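Local coordinates for protein aldose 1-epimerase (Caenorhabditis elegans, PDB 1LUR) that probably catalyses the interconversion of the alpha and beta anomers of aldose sugars, as an aldose 1-epimerase (mutarotase) of the GalM family, at residues E16-N19 with L23-T26; L37-K42 with D149-I154; V143-N148 with L169-Y174; R257-S260 with I265-S268. One frame throughout, in Å; residues are numbered along the deposited sequence.

In the fold
Contacts 1 and 4 are partly buried hairpins, each laddered by main-chain hydrogen bonds between neighbours in one sheet; contact 1 lies at the edge of the small four-stranded sheet, contact 4 within the large nine-stranded one. Contacts 2 and 3, by contrast, are buried, join one sheet to another and are made by side chains alone. Contact 2 sets the small sheet on the large one through two leucines and a phenylalanine-asparagine pair; contact 3, nearest the chain's centre, brings a tyrosine and an asparagine together between the large sheet and the seven-stranded one. Asn19 of contact 1 bonds to residues of both contacts 2 and 3.

Contact 1: E16-N19 with L23-T26; sequences EIAN and LTAT
Glu16 lies alongside Thr26 at a non-hydrogen-bonded pair of this antiparallel hairpin, its CG 3.2 Å from Thr26 OG1, and its extended chain brings OE1 near the methyl of Thr24. Ile17 follows in a hydrogen-bonded pair with Ala25: Ile17 N gives to Ala25 O and Ala25 N returns a bond to Ile17 O, each 2.9 Å long. On the face opposite Glu16, Ile17 CG1 packs against Ala25 CB at 3.6 Å. Ala18 turns back to the Glu16 face, where its CB meets Thr24 OG1 at 3.5 Å. Asn19 then grips Leu23 twice. Its N donates to Leu23 O, while OD1 accepts from Leu23 N at 2.9 Å, the donor tilted 25° from the amide carbonyl plane; CG, set between the backbone N and the carbonyl carbon (chi1 62°), puts the amide across the Leu23 side chain. ND2 bonds onward to Asn148 O and Asn151 OD1. With an alanine here, Leu23 N would probably lose its side-chain acceptor, and the turn its ties to Asn148 and Asn151. Strand 24-28 pairs next with strand 33-40, and Ile17 and Leu23 rest on Val147 of strand 138-147.

Contact 2: L37-K42 with D149-I154; sequences LTFPDK and DRNQLI
Leu37 and Phe39 reach toward Leu153 and Asn151 by the same first torsion, each CG being anti to its backbone N (chi1 -166° and -167°), which extends both side chains from strand 33-40 across the gap between the two segments. The backbones stay well apart, Leu37 CA being 9.2 Å from Leu153 CA, and the side chains bridge the distance.

The leucines approach obliquely and meet through one methyl each, Leu37 CD1 lying 3.6 Å from Leu153 CD2. In the second pair the amide of Asn151 comes to the edge of the Phe39 ring: Asn151 OD1 lies near the ring plane, 3.8 Å from Phe39 CE1, with the planes of ring and amide 77° apart. That oxygen thus sits beside an aromatic C-H edge, where the ring is slightly electropositive, but its stronger partner is Asn19 ND2, which donates a hydrogen bond to it. The Phe39 ring also meets that of His337, and Phe335 of strand 327-337 touches both Leu37 and Leu153.

Through Leu37 and Phe39, strand 33-40 thus packs on strand 152-160 and on the turn that precedes it. The two pairs seat the small four-stranded sheet near the N terminus on the large nine-stranded sheet of the galactose mutarotase fold.

Contact 3: V143-N148 with L169-Y174; sequences VTYTVN and LTNHAY
Tyr145 OH is hydrogen-bonded to Ala32 O, and Asn171 ND2 comes to 3.1 Å from the same Tyr145 oxygen. The pair spans the interior of the beta-sandwich that forms the galactose mutarotase fold, Tyr145 coming from strand 138-147 of the nine-stranded sheet and Asn171 from strand 170-175 of the seven-stranded one. The tyrosine arrives with its phenol end foremost. Asn171 ND2 lies near the plane of the ring, beyond its edge and 3.9 Å from Tyr145 CE2, while the amide plane is turned 77° from that of the ring. Asn171 extends to this place because its CG is anti to the backbone N (chi1 173°). Ile155 of strand 152-160 touches both side chains, and both residues are buried. A leucine in place of Asn171 would probably set a methyl against Tyr145 OH and leave Ala173 N without its acceptor. That acceptor is the other end of the amide, which closes an Asx turn: Ala173 N donates to Asn171 OD1 at 3.0 Å, the donor standing well out of the amide carbonyl plane, by 49°.

Contact 4: R257-S260 with I265-S268; sequences RFWS and IELS
The indole of Trp259 leads away from Glu266 and meets the ring of Phe187, their planes about 15° apart, on the strand next door; Phe258, on the other face of the hairpin, sends its ring to His186 in a similar way, with about 25° between the planes. The closest side-chain touch on Glu266 is by the tryptophan's CB, which lies 3.6 Å from Glu266 CB and 3.7 Å from Glu266 CG. Trp259 CG, held between the backbone N and the carbonyl carbon (chi1 70°), swings the rings off this junction. Glu266 extends past it, OE1 coming 4.1 Å from Arg257 CB and lying obliquely by the indole. Opposite charges lie fairly near here, Arg257 NE being 5.7 Å from Glu266 OE1, but the salt bridge of the arginine runs from NH1 to Glu191.

Between the two strands, the backbone bonds follow the antiparallel pattern. Phe258 and Leu267 form a hydrogen-bonded pair, with Phe258 N to Leu267 O and Leu267 N to Phe258 O both short at 2.6 Å. A further bond, Ser260 N to Ile265 O at 3.1 Å, continues the ladder toward the turn.

Strand 256-259 lies between strands 187-192 and 265-271, and the latter pairs in turn with strand 327-337. Phe258 and Leu267 face inward, onto Leu300 and Ile302 of strand 300-305 in the seven-stranded sheet.

Contact 1: E16-N19 with L23-T26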
loop_
_atom_site.group_PDB
_atom_site.type_symbol
_atom_site.label_atom_id
_atom_site.label_comp_id
_atom_site.label_asym_id
_atom_site.label_seq_id
_atom_site.Cartn_x
_atom_site.Cartn_y
_atom_site.Cartn_z
ATOM N N GLU A 16 0.509 -1.120 19.731
ATOM C CA GLU A 16 -0.598 -2.025 19.468
ATOM C C GLU A 16 -1.976 -1.423 19.694
ATOM O O GLU A 16 -2.181 -0.629 20.616
ATOM C CB GLU A 16 -0.460 -3.287 20.324
ATOM C CG GLU A 16 0.426 -4.366 19.722
ATOM C CD GLU A 16 0.512 -5.606 20.598
ATOM O OE1 GLU A 16 -0.547 -6.120 21.027
ATOM O OE2 GLU A 16 1.642 -6.076 20.850
ATOM N N ILE A 17 -2.911 -1.800 18.829
ATOM C CA ILE A 17 -4.288 -1.330 18.908
ATOM C C ILE A 17 -5.137 -2.562 18.659
ATOM O O ILE A 17 -4.681 -3.514 18.021
ATOM C CB ILE A 17 -4.627 -0.256 17.851
ATOM C CG1 ILE A 17 -4.468 -0.818 16.440
ATOM C CG2 ILE A 17 -3.748 0.961 18.055
ATOM C CD1 ILE A 17 -4.953 0.132 15.363
ATOM N N ALA A 18 -6.366 -2.565 19.159
ATOM C CA ALA A 18 -7.220 -3.726 18.956
ATOM C C ALA A 18 -8.670 -3.467 19.320
ATOM O O ALA A 18 -8.985 -2.527 20.051
ATOM C CB ALA A 18 -6.686 -4.900 19.776
ATOM N N ASN A 19 -9.562 -4.290 18.789
ATOM C CA ASN A 19 -10.972 -4.121 19.093
ATOM C C ASN A 19 -11.312 -5.173 20.147
ATOM O O ASN A 19 -10.412 -5.752 20.754
ATOM C CB ASN A 19 -11.844 -4.295 17.847
ATOM C CG ASN A 19 -11.731 -5.669 17.238
ATOM O OD1 ASN A 19 -11.066 -6.557 17.780
ATOM N ND2 ASN A 19 -12.388 -5.859 16.100
ATOM N N LEU A 23 -9.307 -8.727 16.882
ATOM C CA LEU A 23 -8.577 -8.097 15.779
ATOM C C LEU A 23 -7.526 -7.192 16.404
ATOM O O LEU A 23 -7.857 -6.285 17.164
ATOM C CB LEU A 23 -9.520 -7.261 14.904
ATOM C CG LEU A 23 -8.900 -6.342 13.839
ATOM C CD1 LEU A 23 -8.126 -7.156 12.801
ATOM C CD2 LEU A 23 -10.013 -5.550 13.164
ATOM N N THR A 24 -6.260 -7.442 16.098
ATOM C CA THR A 24 -5.184 -6.634 16.647
ATOM C C THR A 24 -4.257 -6.152 15.531
ATOM O O THR A 24 -4.006 -6.864 14.562
ATOM C CB THR A 24 -4.356 -7.438 17.688
ATOM O OG1 THR A 24 -5.226 -7.921 18.720
ATOM C CG2 THR A 24 -3.290 -6.560 18.330
ATOM N N ALA A 25 -3.765 -4.930 15.676
ATOM C CA ALA A 25 -2.867 -4.345 14.692
ATOM C C ALA A 25 -1.681 -3.738 15.424
ATOM O O ALA A 25 -1.846 -3.076 16.446
ATOM C CB ALA A 25 -3.588 -3.270 13.892
ATOM N N THR A 26 -0.483 -3.979 14.909
ATOM C CA THR A 26 0.712 -3.438 15.530
ATOM C C THR A 26 1.364 -2.470 14.547
ATOM O O THR A 26 1.680 -2.841 13.419
ATOM C CB THR A 26 1.704 -4.548 15.892
ATOM O OG1 THR A 26 1.061 -5.495 16.756
ATOM C CG2 THR A 26 2.908 -3.963 16.611
#

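Contact 2: L37-K42 with D149-I154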
loop_
_atom_site.group_PDB
_atom_site.type_symbol
_atom_site.label_atom_id
_atom_site.label_comp_id
_atom_site.label_asym_id
_atom_site.label_seq_id
_atom_site.Cartn_x
_atom_site.Cartn_y
_atom_site.Cartn_z
ATOM N N LEU A 37 -0.863 -7.788 11.995
ATOM C CA LEU A 37 -2.320 -7.756 11.941
ATOM C C LEU A 37 -2.800 -9.191 12.174
ATOM O O LEU A 37 -2.805 -10.016 11.258
ATOM C CB LEU A 37 -2.812 -7.243 10.587
ATOM C CG LEU A 37 -4.295 -6.855 10.543
ATOM C CD1 LEU A 37 -4.548 -5.994 9.337
ATOM C CD2 LEU A 37 -5.173 -8.088 10.508
ATOM N N THR A 38 -3.195 -9.481 13.409
ATOM C CA THR A 38 -3.668 -10.811 13.770
ATOM C C THR A 38 -5.188 -10.923 13.755
ATOM O O THR A 38 -5.894 -9.999 14.157
ATOM C CB THR A 38 -3.153 -11.201 15.167
ATOM O OG1 THR A 38 -3.618 -10.247 16.129
ATOM C CG2 THR A 38 -1.636 -11.210 15.184
ATOM N N PHE A 39 -5.681 -12.070 13.295
ATOM C CA PHE A 39 -7.115 -12.328 13.215
ATOM C C PHE A 39 -7.336 -13.839 13.241
ATOM O O PHE A 39 -6.691 -14.579 12.502
ATOM C CB PHE A 39 -7.671 -11.747 11.917
ATOM C CG PHE A 39 -9.170 -11.675 11.869
ATOM C CD1 PHE A 39 -9.861 -10.802 12.702
ATOM C CD2 PHE A 39 -9.889 -12.450 10.965
ATOM C CE1 PHE A 39 -11.250 -10.696 12.634
ATOM C CE2 PHE A 39 -11.280 -12.353 10.887
ATOM C CZ PHE A 39 -11.960 -11.474 11.722
ATOM N N PRO A 40 -8.260 -14.319 14.087
ATOM C CA PRO A 40 -8.515 -15.761 14.161
ATOM C C PRO A 40 -9.061 -16.365 12.868
ATOM O O PRO A 40 -9.906 -15.769 12.202
ATOM C CB PRO A 40 -9.501 -15.872 15.320
ATOM C CG PRO A 40 -10.273 -14.586 15.220
ATOM C CD PRO A 40 -9.181 -13.571 14.961
ATOM N N ASP A 41 -8.570 -17.550 12.516
ATOM C CA ASP A 41 -9.019 -18.228 11.303
ATOM C C ASP A 41 -10.318 -18.983 11.576
ATOM O O ASP A 41 -10.916 -18.840 12.642
ATOM C CB ASP A 41 -7.954 -19.211 10.801
ATOM C CG ASP A 41 -7.551 -20.225 11.856
ATOM O OD1 ASP A 41 -8.425 -20.645 12.639
ATOM O OD2 ASP A 41 -6.362 -20.609 11.897
ATOM N N LYS A 42 -10.744 -19.791 10.609
ATOM C CA LYS A 42 -11.972 -20.569 10.744
ATOM C C LYS A 42 -11.886 -21.535 11.921
ATOM O O LYS A 42 -12.905 -21.917 12.496
ATOM C CB LYS A 42 -12.241 -21.361 9.462
ATOM C CG LYS A 42 -11.208 -22.439 9.169
ATOM C CD LYS A 42 -11.504 -23.141 7.853
ATOM C CE LYS A 42 -10.497 -24.246 7.578
ATOM N NZ LYS A 42 -10.734 -24.883 6.251
ATOM N N ASP A 149 -15.361 -2.296 15.948
ATOM C CA ASP A 149 -16.198 -3.453 16.266
ATOM C C ASP A 149 -16.736 -4.194 15.050
ATOM O O ASP A 149 -17.332 -5.259 15.181
ATOM C CB ASP A 149 -17.371 -3.028 17.162
ATOM C CG ASP A 149 -18.142 -1.848 16.597
ATOM O OD1 ASP A 149 -18.584 -1.916 15.429
ATOM O OD2 ASP A 149 -18.308 -0.846 17.323
ATOM N N ARG A 150 -16.534 -3.625 13.867
ATOM C CA ARG A 150 -17.001 -4.249 12.637
ATOM C C ARG A 150 -15.853 -5.060 12.042
ATOM O O ARG A 150 -15.915 -5.498 10.894
ATOM C CB ARG A 150 -17.458 -3.173 11.649
ATOM C CG ARG A 150 -18.600 -2.301 12.158
ATOM C CD ARG A 150 -18.864 -1.140 11.208
ATOM N NE ARG A 150 -19.128 -1.602 9.848
ATOM C CZ ARG A 150 -19.204 -0.806 8.783
ATOM N NH1 ARG A 150 -19.037 0.507 8.913
ATOM N NH2 ARG A 150 -19.446 -1.324 7.584
ATOM N N ASN A 151 -14.810 -5.268 12.839
ATOM C CA ASN A 151 -13.630 -6.021 12.411
ATOM C C ASN A 151 -12.979 -5.376 11.203
ATOM O O ASN A 151 -12.540 -6.057 10.269
ATOM C CB ASN A 151 -13.978 -7.471 12.082
ATOM C CG ASN A 151 -14.257 -8.291 13.316
ATOM O OD1 ASN A 151 -13.575 -8.150 14.330
ATOM N ND2 ASN A 151 -15.252 -9.167 13.235
ATOM N N GLN A 152 -12.918 -4.052 11.230
ATOM C CA GLN A 152 -12.317 -3.307 10.140
ATOM C C GLN A 152 -11.072 -2.556 10.582
ATOM O O GLN A 152 -10.961 -2.117 11.731
ATOM C CB GLN A 152 -13.295 -2.273 9.585
ATOM C CG GLN A 152 -14.640 -2.810 9.156
ATOM C CD GLN A 152 -15.526 -1.713 8.618
ATOM O OE1 GLN A 152 -15.654 -0.654 9.231
ATOM N NE2 GLN A 152 -16.146 -1.959 7.467
ATOM N N LEU A 153 -10.133 -2.427 9.657
ATOM C CA LEU A 153 -8.896 -1.713 9.907
ATOM C C LEU A 153 -9.085 -0.532 8.964
ATOM O O LEU A 153 -9.248 -0.717 7.753
ATOM C CB LEU A 153 -7.664 -2.513 9.479
ATOM C CG LEU A 153 -6.382 -1.667 9.421
ATOM C CD1 LEU A 153 -6.023 -1.156 10.818
ATOM C CD2 LEU A 153 -5.242 -2.499 8.856
ATOM N N ILE A 154 -9.121 0.669 9.518
ATOM C CA ILE A 154 -9.297 1.858 8.701
ATOM C C ILE A 154 -8.002 2.654 8.644
ATOM O O ILE A 154 -7.406 2.968 9.682
ATOM C CB ILE A 154 -10.402 2.771 9.274
ATOM C CG1 ILE A 154 -11.756 2.059 9.200
ATOM C CG2 ILE A 154 -10.434 4.093 8.511
ATOM C CD1 ILE A 154 -12.877 2.810 9.883
#

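Contact 3: V143-N148 with L169-Y174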
loop_
_atom_site.group_PDB
_atom_site.type_symbol
_atom_site.label_atom_id
_atom_site.label_comp_id
_atom_site.label_asym_id
_atom_site.label_seq_id
_atom_site.Cartn_x
_atom_site.Cartn_y
_atom_site.Cartn_z
ATOM N N VAL A 143 -1.239 10.191 9.199
ATOM C CA VAL A 143 -1.818 8.896 8.876
ATOM C C VAL A 143 -2.372 8.253 10.140
ATOM O O VAL A 143 -1.698 8.214 11.175
ATOM C CB VAL A 143 -0.759 7.958 8.260
ATOM C CG1 VAL A 143 -1.256 6.520 8.273
ATOM C CG2 VAL A 143 -0.453 8.404 6.837
ATOM N N THR A 144 -3.597 7.743 10.050
ATOM C CA THR A 144 -4.226 7.106 11.199
ATOM C C THR A 144 -4.657 5.679 10.912
ATOM O O THR A 144 -5.145 5.372 9.823
ATOM C CB THR A 144 -5.481 7.894 11.662
ATOM O OG1 THR A 144 -5.122 9.249 11.958
ATOM C CG2 THR A 144 -6.087 7.245 12.919
ATOM N N TYR A 145 -4.437 4.805 11.892
ATOM C CA TYR A 145 -4.810 3.406 11.784
ATOM C C TYR A 145 -5.829 3.227 12.902
ATOM O O TYR A 145 -5.556 3.584 14.053
ATOM C CB TYR A 145 -3.634 2.472 12.045
ATOM C CG TYR A 145 -2.606 2.411 10.949
ATOM C CD1 TYR A 145 -1.481 3.239 10.976
ATOM C CD2 TYR A 145 -2.711 1.472 9.922
ATOM C CE1 TYR A 145 -0.478 3.124 10.016
ATOM C CE2 TYR A 145 -1.711 1.350 8.952
ATOM C CZ TYR A 145 -0.595 2.178 9.012
ATOM O OH TYR A 145 0.416 2.035 8.089
ATOM N N THR A 146 -6.993 2.688 12.565
ATOM C CA THR A 146 -8.040 2.473 13.552
ATOM C C THR A 146 -8.731 1.136 13.323
ATOM O O THR A 146 -8.955 0.731 12.185
ATOM C CB THR A 146 -9.103 3.590 13.461
ATOM O OG1 THR A 146 -8.485 4.865 13.690
ATOM C CG2 THR A 146 -10.219 3.366 14.490
ATOM N N VAL A 147 -9.036 0.434 14.407
ATOM C CA VAL A 147 -9.715 -0.852 14.307
ATOM C C VAL A 147 -11.051 -0.633 15.008
ATOM O O VAL A 147 -11.118 0.116 15.983
ATOM C CB VAL A 147 -8.947 -1.977 15.022
ATOM C CG1 VAL A 147 -7.717 -2.363 14.216
ATOM C CG2 VAL A 147 -8.551 -1.526 16.427
ATOM N N ASN A 148 -12.113 -1.264 14.514
ATOM C CA ASN A 148 -13.424 -1.091 15.139
ATOM C C ASN A 148 -14.154 -2.405 15.393
ATOM O O ASN A 148 -13.639 -3.479 15.091
ATOM C CB ASN A 148 -14.310 -0.183 14.284
ATOM C CG ASN A 148 -14.508 -0.711 12.876
ATOM O OD1 ASN A 148 -14.651 -1.914 12.660
ATOM N ND2 ASN A 148 -14.540 0.197 11.910
ATOM N N LEU A 169 -0.050 8.989 -1.840
ATOM C CA LEU A 169 0.372 7.948 -0.918
ATOM C C LEU A 169 -0.302 6.601 -1.109
ATOM O O LEU A 169 -1.192 6.435 -1.943
ATOM C CB LEU A 169 0.085 8.403 0.517
ATOM C CG LEU A 169 0.363 9.864 0.879
ATOM C CD1 LEU A 169 -0.214 10.165 2.261
ATOM C CD2 LEU A 169 1.865 10.124 0.849
ATOM N N THR A 170 0.149 5.648 -0.300
ATOM C CA THR A 170 -0.374 4.286 -0.281
ATOM C C THR A 170 0.190 3.567 0.932
ATOM O O THR A 170 1.032 4.114 1.651
ATOM C CB THR A 170 -0.044 3.448 -1.541
ATOM O OG1 THR A 170 -0.936 2.321 -1.580
ATOM C CG2 THR A 170 1.394 2.911 -1.507
ATOM N N ASN A 171 -0.319 2.362 1.179
ATOM C CA ASN A 171 0.120 1.526 2.296
ATOM C C ASN A 171 0.723 0.311 1.605
ATOM O O ASN A 171 0.088 -0.296 0.741
ATOM C CB ASN A 171 -1.052 1.110 3.181
ATOM C CG ASN A 171 -0.640 0.109 4.235
ATOM O OD1 ASN A 171 -0.639 -1.095 3.991
ATOM N ND2 ASN A 171 -0.248 0.606 5.402
ATOM N N HIS A 172 1.939 -0.052 1.987
ATOM C CA HIS A 172 2.599 -1.186 1.359
ATOM C C HIS A 172 2.621 -2.511 2.118
ATOM O O HIS A 172 3.633 -3.214 2.111
ATOM C CB HIS A 172 4.033 -0.777 1.002
ATOM C CG HIS A 172 4.555 -1.426 -0.244
ATOM N ND1 HIS A 172 4.740 -2.789 -0.356
ATOM C CD2 HIS A 172 4.916 -0.897 -1.438
ATOM C CE1 HIS A 172 5.193 -3.071 -1.566
ATOM N NE2 HIS A 172 5.309 -1.942 -2.242
ATOM N N ALA A 173 1.516 -2.866 2.762
ATOM C CA ALA A 173 1.472 -4.125 3.505
ATOM C C ALA A 173 1.363 -5.314 2.551
ATOM O O ALA A 173 0.608 -5.274 1.581
ATOM C CB ALA A 173 0.291 -4.123 4.469
ATOM N N TYR A 174 2.141 -6.357 2.825
ATOM C CA TYR A 174 2.148 -7.576 2.017
ATOM C C TYR A 174 1.210 -8.539 2.743
ATOM O O TYR A 174 1.439 -8.859 3.910
ATOM C CB TYR A 174 3.548 -8.195 1.965
ATOM C CG TYR A 174 4.565 -7.474 1.102
ATOM C CD1 TYR A 174 5.065 -6.218 1.459
ATOM C CD2 TYR A 174 5.078 -8.082 -0.045
ATOM C CE1 TYR A 174 6.059 -5.594 0.694
ATOM C CE2 TYR A 174 6.064 -7.469 -0.812
ATOM C CZ TYR A 174 6.552 -6.230 -0.441
ATOM O OH TYR A 174 7.531 -5.637 -1.210
#

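Contact 4: R257-S260 with I265-S268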
loop_
_atom_site.group_PDB
_atom_site.type_symbol
_atom_site.label_atom_id
_atom_site.label_comp_id
_atom_site.label_asym_id
_atom_site.label_seq_id
_atom_site.Cartn_x
_atom_site.Cartn_y
_atom_site.Cartn_z
ATOM N N ARG A 257 -11.847 -8.395 -2.900
ATOM C CA ARG A 257 -12.068 -9.460 -1.926
ATOM C C ARG A 257 -10.908 -10.435 -2.107
ATOM O O ARG A 257 -10.679 -10.941 -3.206
ATOM C CB ARG A 257 -13.406 -10.153 -2.200
ATOM C CG ARG A 257 -14.576 -9.177 -2.329
ATOM C CD ARG A 257 -15.827 -9.851 -2.882
ATOM N NE ARG A 257 -16.856 -8.885 -3.274
ATOM C CZ ARG A 257 -16.726 -8.010 -4.271
ATOM N NH1 ARG A 257 -15.609 -7.972 -4.989
ATOM N NH2 ARG A 257 -17.715 -7.169 -4.553
ATOM N N PHE A 258 -10.176 -10.681 -1.028
ATOM C CA PHE A 258 -9.026 -11.581 -1.034
ATOM C C PHE A 258 -9.263 -12.602 0.078
ATOM O O PHE A 258 -9.506 -12.228 1.226
ATOM C CB PHE A 258 -7.763 -10.752 -0.761
ATOM C CG PHE A 258 -6.469 -11.506 -0.908
ATOM C CD1 PHE A 258 -6.208 -12.268 -2.045
ATOM C CD2 PHE A 258 -5.480 -11.399 0.065
ATOM C CE1 PHE A 258 -4.977 -12.909 -2.207
ATOM C CE2 PHE A 258 -4.249 -12.034 -0.087
ATOM C CZ PHE A 258 -3.996 -12.791 -1.228
ATOM N N TRP A 259 -9.199 -13.888 -0.247
ATOM C CA TRP A 259 -9.424 -14.901 0.777
ATOM C C TRP A 259 -8.702 -16.220 0.547
ATOM O O TRP A 259 -8.176 -16.483 -0.537
ATOM C CB TRP A 259 -10.931 -15.154 0.919
ATOM C CG TRP A 259 -11.553 -15.855 -0.259
ATOM C CD1 TRP A 259 -11.690 -17.206 -0.433
ATOM C CD2 TRP A 259 -12.109 -15.244 -1.430
ATOM N NE1 TRP A 259 -12.298 -17.471 -1.637
ATOM C CE2 TRP A 259 -12.566 -16.286 -2.269
ATOM C CE3 TRP A 259 -12.264 -13.918 -1.853
ATOM C CZ2 TRP A 259 -13.169 -16.040 -3.509
ATOM C CZ3 TRP A 259 -12.866 -13.675 -3.088
ATOM C CH2 TRP A 259 -13.311 -14.733 -3.899
ATOM N N SER A 260 -8.694 -17.044 1.590
ATOM C CA SER A 260 -8.055 -18.355 1.564
ATOM C C SER A 260 -9.022 -19.423 2.074
ATOM O O SER A 260 -9.433 -19.386 3.236
ATOM C CB SER A 260 -6.808 -18.339 2.451
ATOM O OG SER A 260 -6.424 -19.654 2.813
ATOM N N ILE A 265 -10.051 -17.303 6.118
ATOM C CA ILE A 265 -10.004 -15.865 6.362
ATOM C C ILE A 265 -10.209 -15.087 5.068
ATOM O O ILE A 265 -9.636 -15.416 4.026
ATOM C CB ILE A 265 -8.657 -15.434 6.991
ATOM C CG1 ILE A 265 -8.527 -16.023 8.399
ATOM C CG2 ILE A 265 -8.564 -13.909 7.043
ATOM C CD1 ILE A 265 -7.212 -15.710 9.068
ATOM N N GLU A 266 -11.038 -14.054 5.137
ATOM C CA GLU A 266 -11.313 -13.235 3.970
ATOM C C GLU A 266 -11.049 -11.768 4.281
ATOM O O GLU A 266 -11.214 -11.321 5.417
ATOM C CB GLU A 266 -12.762 -13.431 3.526
ATOM C CG GLU A 266 -13.196 -12.549 2.375
ATOM C CD GLU A 266 -14.531 -12.972 1.799
ATOM O OE1 GLU A 266 -15.096 -12.224 0.973
ATOM O OE2 GLU A 266 -15.014 -14.064 2.170
ATOM N N LEU A 267 -10.614 -11.036 3.262
ATOM C CA LEU A 267 -10.312 -9.616 3.378
ATOM C C LEU A 267 -11.025 -8.887 2.251
ATOM O O LEU A 267 -10.898 -9.267 1.088
ATOM C CB LEU A 267 -8.803 -9.382 3.258
ATOM C CG LEU A 267 -8.357 -7.956 2.921
ATOM C CD1 LEU A 267 -8.737 -7.035 4.070
ATOM C CD2 LEU A 267 -6.856 -7.905 2.669
ATOM N N SER A 268 -11.791 -7.857 2.594
ATOM C CA SER A 268 -12.511 -7.084 1.592
ATOM C C SER A 268 -12.036 -5.649 1.758
ATOM O O SER A 268 -11.787 -5.196 2.877
ATOM C CB SER A 268 -14.026 -7.163 1.814
ATOM O OG SER A 268 -14.417 -6.414 2.950
#